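Local coordinates for protein cucumber peeling cupredoxin (Cucumis sativus, PDB 1JER) that binds a single copper(II) ion in a cupredoxin fold and probably serves as an electron carrier, at residues A[6-9]-A[13-16]; A[36-41]-A[86-91]; A[61-66]-A[94-99]. One frame throughout, in Å; residues are numbered along the deposited sequence.

Contacts 1 and 2 are buried and share a sheet: strand 5-7, which holds the first residues of 6-9, lies beside strand 37-40, and His6 N approaches Ser37 O to 2.8 Å, a probable hydrogen bond. Contact 2 spans the two sheets near the centre of the chain by purely apolar packing, whereas contact 1 adds backbone proximity at two glycines to a valine-tryptophan touch. Contact 3, partly buried and between loops, centres on a covalent disulfide, with Phe63 packed beside it. Copper relates all three: contact 2 supplies Cys90, contact 3 His95, and Trp14 of contact 1 stands nearby. Val16 CG2 reaches His95 CG at 3.6 Å, joining contacts 1 and 3 although their centres are about 17 Å apart.

Contact 1: residues A[6-9]-A[13-16]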
ATOM      1  N   HIS A   6      -9.575   4.388  -0.863  1.00 15.20           N
ATOM      2  CA  HIS A   6     -10.210   5.545  -1.554  1.00 14.99           C
ATOM      3  C   HIS A   6      -9.404   5.789  -2.858  1.00 18.01           C
ATOM      4  O   HIS A   6      -8.180   5.723  -2.803  1.00 21.29           O
ATOM      5  CB  HIS A   6     -10.036   6.776  -0.675  1.00 13.85           C
ATOM      6  CG  HIS A   6     -10.625   6.614   0.690  1.00 17.76           C
ATOM      7  ND1 HIS A   6     -11.959   6.944   0.936  1.00 20.57           N
ATOM      8  CD2 HIS A   6     -10.049   6.227   1.857  1.00 19.83           C
ATOM      9  CE1 HIS A   6     -12.182   6.739   2.246  1.00 21.64           C
ATOM     10  NE2 HIS A   6     -11.064   6.301   2.814  1.00 20.18           N
ATOM     11  N   ILE A   7     -10.096   6.107  -3.910  1.00 17.72           N
ATOM     12  CA  ILE A   7      -9.391   6.384  -5.191  1.00 13.75           C
ATOM     13  C   ILE A   7      -9.254   7.909  -5.311  1.00 14.47           C
ATOM     14  O   ILE A   7     -10.222   8.614  -5.406  1.00 17.57           O
ATOM     15  CB  ILE A   7     -10.250   5.874  -6.371  1.00 19.29           C
ATOM     16  CG1 ILE A   7     -10.500   4.340  -6.274  1.00 23.67           C
ATOM     17  CG2 ILE A   7      -9.446   6.133  -7.674  1.00 19.42           C
ATOM     18  CD1 ILE A   7      -9.185   3.568  -6.204  1.00 29.94           C
ATOM     19  N   VAL A   8      -8.007   8.373  -5.171  1.00 15.76           N
ATOM     20  CA  VAL A   8      -7.772   9.815  -5.132  1.00 15.60           C
ATOM     21  C   VAL A   8      -8.296  10.449  -6.413  1.00 17.82           C
ATOM     22  O   VAL A   8      -7.933  10.030  -7.511  1.00 17.04           O
ATOM     23  CB  VAL A   8      -6.272  10.094  -4.967  1.00 15.04           C
ATOM     24  CG1 VAL A   8      -6.001  11.593  -5.097  1.00 15.82           C
ATOM     25  CG2 VAL A   8      -5.765   9.601  -3.621  1.00 14.91           C
ATOM     26  N   GLY A   9      -9.189  11.418  -6.270  1.00 18.43           N
ATOM     27  CA  GLY A   9      -9.790  12.076  -7.432  1.00 18.60           C
ATOM     28  C   GLY A   9     -10.833  11.255  -8.145  1.00 16.30           C
ATOM     29  O   GLY A   9     -11.267  11.669  -9.246  1.00 19.86           O
ATOM     30  N   GLY A  13      -8.478  10.464 -11.103  1.00 15.19           N
ATOM     31  CA  GLY A  13      -7.125   9.996 -10.811  1.00 13.59           C
ATOM     32  C   GLY A  13      -6.246  11.136 -10.348  1.00 16.68           C
ATOM     33  O   GLY A  13      -6.724  12.194  -9.948  1.00 19.52           O
ATOM     34  N   TRP A  14      -4.935  10.898 -10.373  1.00 15.32           N
ATOM     35  CA  TRP A  14      -3.959  11.849  -9.833  1.00 14.41           C
ATOM     36  C   TRP A  14      -3.283  12.570 -11.019  1.00 17.00           C
ATOM     37  O   TRP A  14      -2.551  11.922 -11.760  1.00 19.37           O
ATOM     38  CB  TRP A  14      -2.896  11.007  -9.120  1.00 16.31           C
ATOM     39  CG  TRP A  14      -1.851  11.708  -8.325  1.00 13.03           C
ATOM     40  CD1 TRP A  14      -0.496  11.401  -8.439  1.00 13.03           C
ATOM     41  CD2 TRP A  14      -1.942  12.696  -7.307  1.00 14.08           C
ATOM     42  NE1 TRP A  14       0.218  12.188  -7.561  1.00 15.24           N
ATOM     43  CE2 TRP A  14      -0.628  12.986  -6.854  1.00 13.83           C
ATOM     44  CE3 TRP A  14      -3.007  13.415  -6.729  1.00 14.44           C
ATOM     45  CZ2 TRP A  14      -0.328  13.911  -5.870  1.00 14.61           C
ATOM     46  CZ3 TRP A  14      -2.694  14.350  -5.732  1.00 15.71           C
ATOM     47  CH2 TRP A  14      -1.389  14.602  -5.305  1.00 16.13           C
ATOM     48  N   SER A  15      -3.608  13.832 -11.212  1.00 15.84           N
ATOM     49  CA  SER A  15      -2.962  14.558 -12.352  1.00 16.58           C
ATOM     50  C   SER A  15      -2.972  16.021 -12.015  1.00 20.29           C
ATOM     51  O   SER A  15      -3.442  16.420 -10.916  1.00 18.54           O
ATOM     52  CB  SER A  15      -3.630  14.256 -13.675  1.00 18.18           C
ATOM     53  OG  SER A  15      -4.980  14.647 -13.709  1.00 22.80           O
ATOM     54  N   VAL A  16      -2.455  16.874 -12.879  1.00 17.61           N
ATOM     55  CA  VAL A  16      -2.555  18.311 -12.564  1.00 15.80           C
ATOM     56  C   VAL A  16      -3.956  18.770 -12.937  1.00 17.98           C
ATOM     57  O   VAL A  16      -4.397  18.644 -14.075  1.00 18.15           O
ATOM     58  CB  VAL A  16      -1.540  19.078 -13.488  1.00 17.28           C
ATOM     59  CG1 VAL A  16      -1.663  20.563 -13.217  1.00 17.34           C
ATOM     60  CG2 VAL A  16      -0.142  18.569 -13.116  1.00 16.25           C
TER
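After strand 5-7 of the cupredoxin fold the chain makes a short excursion and then resumes much the same course, bringing Gly13 beside Gly9 and laying Val8 alongside Trp14. The closest backbone approach is Gly9 CA to Gly13 CA, 4.8 Å. Val8 O lies 3.4 Å from Gly13 CA, a CA-H...O contact with an angle of 120° at the hydrogen; no conventional hydrogen bond joins the segments. Gly9 has a positive phi of 75°, and a CB there would fall 2.5 Å from Gly13 O, evidence that the backbone can pass this closely because Gly9 has no side chain.

The side-chain part is one apolar touch. Val8 and Trp14 point the same way, and Val8 CG1 meets Trp14 CE3, on the six-membered ring, obliquely at 3.9 Å. Val8 CG1 is the methyl anti to the backbone nitrogen, and Trp14 CG is likewise anti to its own (chi1 -173°), which carries the indole alongside the valine. The rest of the indole is fixed from outside: NE1 donates to Asn48 O, Phe40 packs edge-to-face with the ring, and the Tyr23 ring meets it. Tyr23 OH is also hydrogen-bonded to Gly13 O and Ser15 N, tying this loop to helix 22-28.

At its nearest atoms the Trp14 side chain is about 3 Å from that of the copper ligand Gln100 and about 6 Å from the copper ion. A buried indole whose N-H is paired with a backbone carbonyl is consistent with a largely apolar wall beside the metal site, its rotation probably limited by that bond and the neighbouring rings.

Contact 2: residues A[36-41]-A[86-91]; sequences DSLQFN and HYFVCT. With CU (copper (II) ion), chain B.
Phe88 of strand 84-89 faces Leu38 and Phe40 of strand 37-40 across the interior between the two sheets of the cupredoxin sandwich. The strands are not hydrogen-bonded partners: the nearest pair, Phe40 CA and Phe88 CA, is 10.3 Å apart, a gap bridged by side chains alone.

Phe88 can be followed outward. Its CB points toward the other strand and lies 4.1 Å from Phe40 CZ. CG is placed anti to the carbonyl carbon, chi1 -64°, and it is this atom that Phe40 CZ approaches most closely, at 4.0 Å. Along one side of the ring the partner changes: CD2 is 4.0 Å from Leu38 CD1, CE2 comes to 3.6 Å from the same methyl, and CZ at the tip is again 4.0 Å from Leu38 CD1. Thus Phe40 CZ packs on the root of Phe88, and the Leu38 CD1 methyl on the CD2-CE2-CZ side of the ring. The two phenyl groups meet obliquely, with centroids of the Phe40 and Phe88 rings 5.7 Å apart and planes at 55°. With an alanine here in place of Phe88, Leu38 CD1 would probably lose its ring partner and Phe40 CZ most of its contact, opening a gap between the sheets.

Outside the pair, Leu38 also packs on Ile104, and Phe40 on Val49. Two residues beyond Phe88, Cys90 SG binds the copper ion at 2.2 Å, in company with His47, His95 and Gln100. With no polar group in the contact, its cohesion probably comes from apolar packing, which helps to join the two sheets beside the strand that leads to the copper-binding Cys90.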
ATOM      1  N   ASP A  36      -7.562   2.750   6.455  1.00 20.06           N
ATOM      2  CA  ASP A  36      -7.981   2.884   5.021  1.00 16.06           C
ATOM      3  C   ASP A  36      -6.661   3.114   4.225  1.00 19.01           C
ATOM      4  O   ASP A  36      -5.634   3.387   4.771  1.00 19.00           O
ATOM      5  CB  ASP A  36      -8.724   4.267   4.912  1.00 16.08           C
ATOM      6  CG  ASP A  36     -10.141   4.161   5.418  1.00 20.75           C
ATOM      7  OD1 ASP A  36     -10.563   3.057   5.816  1.00 19.99           O
ATOM      8  OD2 ASP A  36     -10.850   5.197   5.444  1.00 20.62           O
ATOM      9  N   SER A  37      -6.859   3.048   2.885  1.00 17.08           N
ATOM     10  CA  SER A  37      -5.664   3.328   2.042  1.00 19.21           C
ATOM     11  C   SER A  37      -6.107   4.354   0.970  1.00 16.26           C
ATOM     12  O   SER A  37      -7.282   4.537   0.725  1.00 17.05           O
ATOM     13  CB  SER A  37      -5.342   1.988   1.281  1.00 22.03           C
ATOM     14  OG  SER A  37      -4.824   1.041   2.220  1.00 21.79           O
ATOM     15  N   LEU A  38      -5.087   4.962   0.358  1.00 16.59           N
ATOM     16  CA  LEU A  38      -5.358   5.969  -0.701  1.00 14.01           C
ATOM     17  C   LEU A  38      -4.647   5.364  -1.977  1.00 15.52           C
ATOM     18  O   LEU A  38      -3.493   5.030  -1.846  1.00 19.33           O
ATOM     19  CB  LEU A  38      -4.516   7.219  -0.396  1.00 18.17           C
ATOM     20  CG  LEU A  38      -5.002   8.168   0.665  1.00 23.33           C
ATOM     21  CD1 LEU A  38      -4.172   9.446   0.660  1.00 20.37           C
ATOM     22  CD2 LEU A  38      -6.494   8.478   0.463  1.00 23.20           C
ATOM     23  N   GLN A  39      -5.426   5.268  -3.024  1.00 14.27           N
ATOM     24  CA  GLN A  39      -4.844   4.753  -4.281  1.00 14.14           C
ATOM     25  C   GLN A  39      -4.673   5.931  -5.268  1.00 17.42           C
ATOM     26  O   GLN A  39      -5.686   6.562  -5.594  1.00 15.68           O
ATOM     27  CB  GLN A  39      -5.768   3.717  -4.911  1.00 14.39           C
ATOM     28  CG  GLN A  39      -5.224   3.256  -6.274  1.00 17.33           C
ATOM     29  CD  GLN A  39      -5.839   1.951  -6.711  1.00 27.14           C
ATOM     30  OE1 GLN A  39      -6.277   1.161  -5.866  1.00 29.83           O
ATOM     31  NE2 GLN A  39      -5.866   1.718  -8.015  1.00 25.42           N
ATOM     32  N   PHE A  40      -3.451   6.136  -5.721  1.00 17.33           N
ATOM     33  CA  PHE A  40      -3.198   7.245  -6.708  1.00 15.54           C
ATOM     34  C   PHE A  40      -2.921   6.535  -8.079  1.00 17.07           C
ATOM     35  O   PHE A  40      -2.011   5.731  -8.122  1.00 17.06           O
ATOM     36  CB  PHE A  40      -1.847   7.879  -6.295  1.00 13.22           C
ATOM     37  CG  PHE A  40      -1.961   8.725  -5.022  1.00 15.58           C
ATOM     38  CD1 PHE A  40      -1.830   8.089  -3.781  1.00 17.94           C
ATOM     39  CD2 PHE A  40      -2.140  10.077  -5.064  1.00 16.38           C
ATOM     40  CE1 PHE A  40      -1.852   8.871  -2.616  1.00 17.68           C
ATOM     41  CE2 PHE A  40      -2.199  10.859  -3.905  1.00 18.55           C
ATOM     42  CZ  PHE A  40      -2.085  10.212  -2.674  1.00 15.33           C
ATOM     43  N   ASN A  41      -3.761   6.841  -9.044  1.00 15.38           N
ATOM     44  CA  ASN A  41      -3.645   6.232 -10.388  1.00 15.86           C
ATOM     45  C   ASN A  41      -3.201   7.355 -11.364  1.00 18.36           C
ATOM     46  O   ASN A  41      -3.793   8.429 -11.409  1.00 18.20           O
ATOM     47  CB  ASN A  41      -5.067   5.816 -10.864  1.00 18.54           C
ATOM     48  CG  ASN A  41      -5.585   4.615 -10.065  1.00 19.46           C
ATOM     49  OD1 ASN A  41      -4.879   3.734  -9.680  1.00 20.20           O
ATOM     50  ND2 ASN A  41      -6.930   4.640  -9.894  1.00 24.33           N
ATOM     51  N   HIS A  86      -2.377  14.534   6.957  1.00 19.52           N
ATOM     52  CA  HIS A  86      -1.365  13.914   6.077  1.00 16.78           C
ATOM     53  C   HIS A  86      -1.332  14.769   4.792  1.00 15.94           C
ATOM     54  O   HIS A  86      -2.345  15.297   4.368  1.00 18.81           O
ATOM     55  CB  HIS A  86      -1.678  12.486   5.766  1.00 20.34           C
ATOM     56  CG  HIS A  86      -1.490  11.544   6.921  1.00 26.80           C
ATOM     57  ND1 HIS A  86      -2.389  11.468   7.954  1.00 30.50           N
ATOM     58  CD2 HIS A  86      -0.513  10.663   7.208  1.00 32.54           C
ATOM     59  CE1 HIS A  86      -1.972  10.570   8.833  1.00 33.76           C
ATOM     60  NE2 HIS A  86      -0.848  10.062   8.408  1.00 38.07           N
ATOM     61  N   TYR A  87      -0.135  14.895   4.248  1.00 16.42           N
ATOM     62  CA  TYR A  87       0.042  15.806   3.090  1.00 12.84           C
ATOM     63  C   TYR A  87       0.762  15.016   1.985  1.00 19.80           C
ATOM     64  O   TYR A  87       1.846  14.467   2.224  1.00 22.68           O
ATOM     65  CB  TYR A  87       1.090  16.876   3.588  1.00 15.70           C
ATOM     66  CG  TYR A  87       0.489  17.694   4.724  1.00 20.12           C
ATOM     67  CD1 TYR A  87      -0.581  18.532   4.489  1.00 21.00           C
ATOM     68  CD2 TYR A  87       0.977  17.554   6.013  1.00 26.11           C
ATOM     69  CE1 TYR A  87      -1.152  19.273   5.525  1.00 23.66           C
ATOM     70  CE2 TYR A  87       0.421  18.297   7.054  1.00 25.14           C
ATOM     71  CZ  TYR A  87      -0.627  19.140   6.787  1.00 25.28           C
ATOM     72  OH  TYR A  87      -1.195  19.866   7.827  1.00 29.87           O
ATOM     73  N   PHE A  88       0.204  15.020   0.791  1.00 17.69           N
ATOM     74  CA  PHE A  88       0.899  14.258  -0.302  1.00 15.11           C
ATOM     75  C   PHE A  88       1.015  15.222  -1.497  1.00 18.42           C
ATOM     76  O   PHE A  88       0.094  15.993  -1.772  1.00 17.96           O
ATOM     77  CB  PHE A  88      -0.004  13.109  -0.739  1.00 17.16           C
ATOM     78  CG  PHE A  88      -0.254  12.083   0.358  1.00 21.85           C
ATOM     79  CD1 PHE A  88       0.627  11.050   0.553  1.00 20.81           C
ATOM     80  CD2 PHE A  88      -1.395  12.236   1.170  1.00 20.17           C
ATOM     81  CE1 PHE A  88       0.431  10.131   1.584  1.00 20.62           C
ATOM     82  CE2 PHE A  88      -1.559  11.326   2.204  1.00 20.10           C
ATOM     83  CZ  PHE A  88      -0.691  10.283   2.378  1.00 18.46           C
ATOM     84  N   VAL A  89       2.122  15.083  -2.233  1.00 15.81           N
ATOM     85  CA  VAL A  89       2.241  15.983  -3.400  1.00 14.28           C
ATOM     86  C   VAL A  89       2.893  15.168  -4.537  1.00 17.13           C
ATOM     87  O   VAL A  89       3.414  14.097  -4.319  1.00 18.97           O
ATOM     88  CB  VAL A  89       3.217  17.140  -3.085  1.00 16.78           C
ATOM     89  CG1 VAL A  89       2.668  17.994  -1.937  1.00 19.69           C
ATOM     90  CG2 VAL A  89       4.577  16.580  -2.674  1.00 18.56           C
ATOM     91  N   CYS A  90       2.855  15.791  -5.702  1.00 13.75           N
ATOM     92  CA  CYS A  90       3.644  15.281  -6.833  1.00 12.02           C
ATOM     93  C   CYS A  90       4.855  16.246  -6.947  1.00 14.33           C
ATOM     94  O   CYS A  90       4.646  17.467  -6.890  1.00 16.54           O
ATOM     95  CB  CYS A  90       2.803  15.467  -8.136  1.00 14.56           C
ATOM     96  SG  CYS A  90       3.866  14.948  -9.554  1.00 18.11           S
ATOM     97  N   THR A  91       6.054  15.698  -6.991  1.00 16.33           N
ATOM     98  CA  THR A  91       7.253  16.547  -6.960  1.00 17.02           C
ATOM     99  C   THR A  91       7.787  16.809  -8.354  1.00 18.92           C
ATOM    100  O   THR A  91       8.851  17.389  -8.525  1.00 18.96           O
ATOM    101  CB  THR A  91       8.363  15.956  -6.089  1.00 19.12           C
ATOM    102  OG1 THR A  91       8.838  14.737  -6.626  1.00 21.39           O
ATOM    103  CG2 THR A  91       7.862  15.657  -4.673  1.00 19.78           C
TER
HETATM  104 CU    CU B 138       2.677  15.366 -11.331  1.00 17.32          CU

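Contact 3: residues A[61-66]-A[94-99]. With CU (copper (II) ion), chain B.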
ATOM      1  N   CYS A  61       5.279  23.912  -1.452  1.00 17.07           N
ATOM      2  CA  CYS A  61       5.839  22.945  -2.421  1.00 17.74           C
ATOM      3  C   CYS A  61       7.359  22.934  -2.316  1.00 19.71           C
ATOM      4  O   CYS A  61       8.059  22.986  -3.329  1.00 18.66           O
ATOM      5  CB  CYS A  61       5.391  23.175  -3.842  1.00 14.40           C
ATOM      6  SG  CYS A  61       3.566  23.033  -4.039  1.00 19.02           S
ATOM      7  N   ASN A  62       7.862  22.887  -1.089  1.00 17.15           N
ATOM      8  CA  ASN A  62       9.330  22.916  -0.881  1.00 17.10           C
ATOM      9  C   ASN A  62       9.802  21.507  -0.606  1.00 20.23           C
ATOM     10  O   ASN A  62       9.396  20.868   0.354  1.00 18.75           O
ATOM     11  CB  ASN A  62       9.594  23.841   0.343  1.00 18.59           C
ATOM     12  CG  ASN A  62      11.105  23.944   0.572  1.00 20.49           C
ATOM     13  OD1 ASN A  62      11.615  25.068   0.740  1.00 24.54           O
ATOM     14  ND2 ASN A  62      11.780  22.826   0.597  1.00 16.97           N
ATOM     15  N   PHE A  63      10.603  20.938  -1.532  1.00 19.98           N
ATOM     16  CA  PHE A  63      10.875  19.496  -1.411  1.00 19.81           C
ATOM     17  C   PHE A  63      12.274  19.218  -0.913  1.00 22.29           C
ATOM     18  O   PHE A  63      12.828  18.165  -1.207  1.00 23.67           O
ATOM     19  CB  PHE A  63      10.807  18.898  -2.869  1.00 17.63           C
ATOM     20  CG  PHE A  63       9.466  19.238  -3.500  1.00 17.33           C
ATOM     21  CD1 PHE A  63       8.314  19.201  -2.724  1.00 17.06           C
ATOM     22  CD2 PHE A  63       9.374  19.597  -4.825  1.00 18.02           C
ATOM     23  CE1 PHE A  63       7.095  19.518  -3.311  1.00 19.38           C
ATOM     24  CE2 PHE A  63       8.154  19.865  -5.425  1.00 20.07           C
ATOM     25  CZ  PHE A  63       7.006  19.857  -4.643  1.00 20.18           C
ATOM     26  N   VAL A  64      12.839  20.211  -0.234  1.00 24.72           N
ATOM     27  CA  VAL A  64      14.238  20.022   0.213  1.00 26.40           C
ATOM     28  C   VAL A  64      14.368  18.802   1.031  1.00 27.49           C
ATOM     29  O   VAL A  64      15.366  18.069   1.005  1.00 38.07           O
ATOM     30  CB  VAL A  64      14.785  21.309   0.795  1.00 31.07           C
ATOM     31  CG1 VAL A  64      14.615  21.432   2.273  1.00 39.11           C
ATOM     32  CG2 VAL A  64      16.089  21.760   0.253  1.00 35.13           C
ATOM     33  N   ASN A  65      13.339  18.367   1.815  1.00 25.78           N
ATOM     34  CA  ASN A  65      13.641  17.094   2.528  1.00 34.23           C
ATOM     35  C   ASN A  65      13.085  15.886   1.779  1.00 40.05           C
ATOM     36  O   ASN A  65      12.939  14.830   2.434  1.00 48.86           O
ATOM     37  CB  ASN A  65      12.920  17.131   3.905  1.00 36.09           C
ATOM     38  CG  ASN A  65      13.390  18.320   4.710  1.00 39.34           C
ATOM     39  OD1 ASN A  65      12.593  19.037   5.293  1.00 53.19           O
ATOM     40  ND2 ASN A  65      14.702  18.540   4.701  1.00 49.38           N
ATOM     41  N   SER A  66      12.735  16.006   0.535  1.00 45.84           N
ATOM     42  CA  SER A  66      12.093  15.048  -0.295  1.00 57.01           C
ATOM     43  C   SER A  66      13.070  14.130  -0.948  1.00 70.14           C
ATOM     44  O   SER A  66      14.247  14.463  -1.119  1.00 66.85           O
ATOM     45  CB  SER A  66      11.145  15.710  -1.306  1.00 56.59           C
ATOM     46  OG  SER A  66      10.533  16.851  -0.722  1.00 62.31           O
ATOM     47  N   THR A  94       6.389  21.698 -11.994  1.00 19.44           N
ATOM     48  CA  THR A  94       5.569  22.682 -11.246  1.00 19.67           C
ATOM     49  C   THR A  94       4.229  22.083 -10.832  1.00 18.54           C
ATOM     50  O   THR A  94       3.277  22.825 -10.512  1.00 21.13           O
ATOM     51  CB  THR A  94       5.268  23.891 -12.183  1.00 22.03           C
ATOM     52  OG1 THR A  94       4.669  23.399 -13.375  1.00 25.72           O
ATOM     53  CG2 THR A  94       6.614  24.510 -12.633  1.00 24.12           C
ATOM     54  N   HIS A  95       4.085  20.767 -10.879  1.00 17.45           N
ATOM     55  CA  HIS A  95       2.764  20.161 -10.623  1.00 17.66           C
ATOM     56  C   HIS A  95       2.216  20.534  -9.256  1.00 21.06           C
ATOM     57  O   HIS A  95       1.029  20.835  -9.082  1.00 18.07           O
ATOM     58  CB  HIS A  95       2.890  18.647 -10.760  1.00 14.82           C
ATOM     59  CG  HIS A  95       3.256  18.221 -12.146  1.00 16.73           C
ATOM     60  ND1 HIS A  95       3.268  16.916 -12.523  1.00 16.64           N
ATOM     61  CD2 HIS A  95       3.617  18.936 -13.238  1.00 17.66           C
ATOM     62  CE1 HIS A  95       3.615  16.787 -13.791  1.00 20.12           C
ATOM     63  NE2 HIS A  95       3.837  18.024 -14.252  1.00 16.90           N
ATOM     64  N   CYS A  96       3.078  20.508  -8.228  1.00 17.63           N
ATOM     65  CA  CYS A  96       2.523  20.847  -6.885  1.00 16.86           C
ATOM     66  C   CYS A  96       2.057  22.274  -6.879  1.00 19.00           C
ATOM     67  O   CYS A  96       0.963  22.620  -6.428  1.00 19.31           O
ATOM     68  CB  CYS A  96       3.639  20.589  -5.872  1.00 16.10           C
ATOM     69  SG  CYS A  96       3.278  21.038  -4.166  1.00 18.62           S
ATOM     70  N   SER A  97       2.864  23.215  -7.429  1.00 18.54           N
ATOM     71  CA  SER A  97       2.374  24.603  -7.410  1.00 20.15           C
ATOM     72  C   SER A  97       1.079  24.789  -8.210  1.00 20.61           C
ATOM     73  O   SER A  97       0.443  25.811  -7.976  1.00 23.78           O
ATOM     74  CB  SER A  97       3.414  25.516  -8.145  1.00 20.92           C
ATOM     75  OG  SER A  97       4.616  25.452  -7.414  1.00 31.57           O
ATOM     76  N   ASN A  98       0.790  23.922  -9.144  1.00 18.62           N
ATOM     77  CA  ASN A  98      -0.376  23.968  -9.992  1.00 20.68           C
ATOM     78  C   ASN A  98      -1.534  23.182  -9.425  1.00 23.64           C
ATOM     79  O   ASN A  98      -2.581  22.971 -10.026  1.00 22.54           O
ATOM     80  CB  ASN A  98      -0.016  23.536 -11.422  1.00 23.63           C
ATOM     81  CG  ASN A  98       0.669  24.731 -12.131  1.00 31.62           C
ATOM     82  OD1 ASN A  98       1.751  24.595 -12.668  1.00 38.13           O
ATOM     83  ND2 ASN A  98       0.020  25.882 -12.045  1.00 34.39           N
ATOM     84  N   GLY A  99      -1.404  22.773  -8.132  1.00 22.65           N
ATOM     85  CA  GLY A  99      -2.570  22.136  -7.494  1.00 21.84           C
ATOM     86  C   GLY A  99      -2.534  20.652  -7.349  1.00 20.40           C
ATOM     87  O   GLY A  99      -3.533  20.016  -6.893  1.00 17.49           O
TER
HETATM   88 CU    CU B 138       2.677  15.366 -11.331  1.00 17.32          CU
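Cys61 and Cys96 are joined by a disulfide, SG to SG 2.0 Å, between the loop 61-66 and the turn 94-99 that carries the copper ligand His95. The bridge has a left-handed twist, chi3 -81°, and its halves differ: SG of Cys61 is anti to its carbonyl carbon, chi1 -61°, while SG of Cys96 is anti to its backbone nitrogen, chi1 176°. The second setting swings SG to Cys61; CB, whose place is fixed by the backbone, meets Phe63.

Phe63 reaches that methylene with CZ, 3.7 Å from Cys96 CB, which sits at the ring edge near its plane. The sulfur is at the edge too: Cys96 SG is 5.2 Å from the Phe63 ring centroid, a sulfur-aromatic contact. One face of the same ring lies against Cys61 O, 3.5 Å above the plane and over the centre. One residue before the bridge, His95 turns its imidazole away from 61-66 and binds copper through ND1 at 2.0 Å.

Cys61 closes helix 55-60 in a Schellman motif, so the bridge ties that helix end to the ligand loop; both cysteines rest on Lys101 of strand 101-107, and Phe63 packs on Met52 of strand 50-52 and Val89 of strand 84-89.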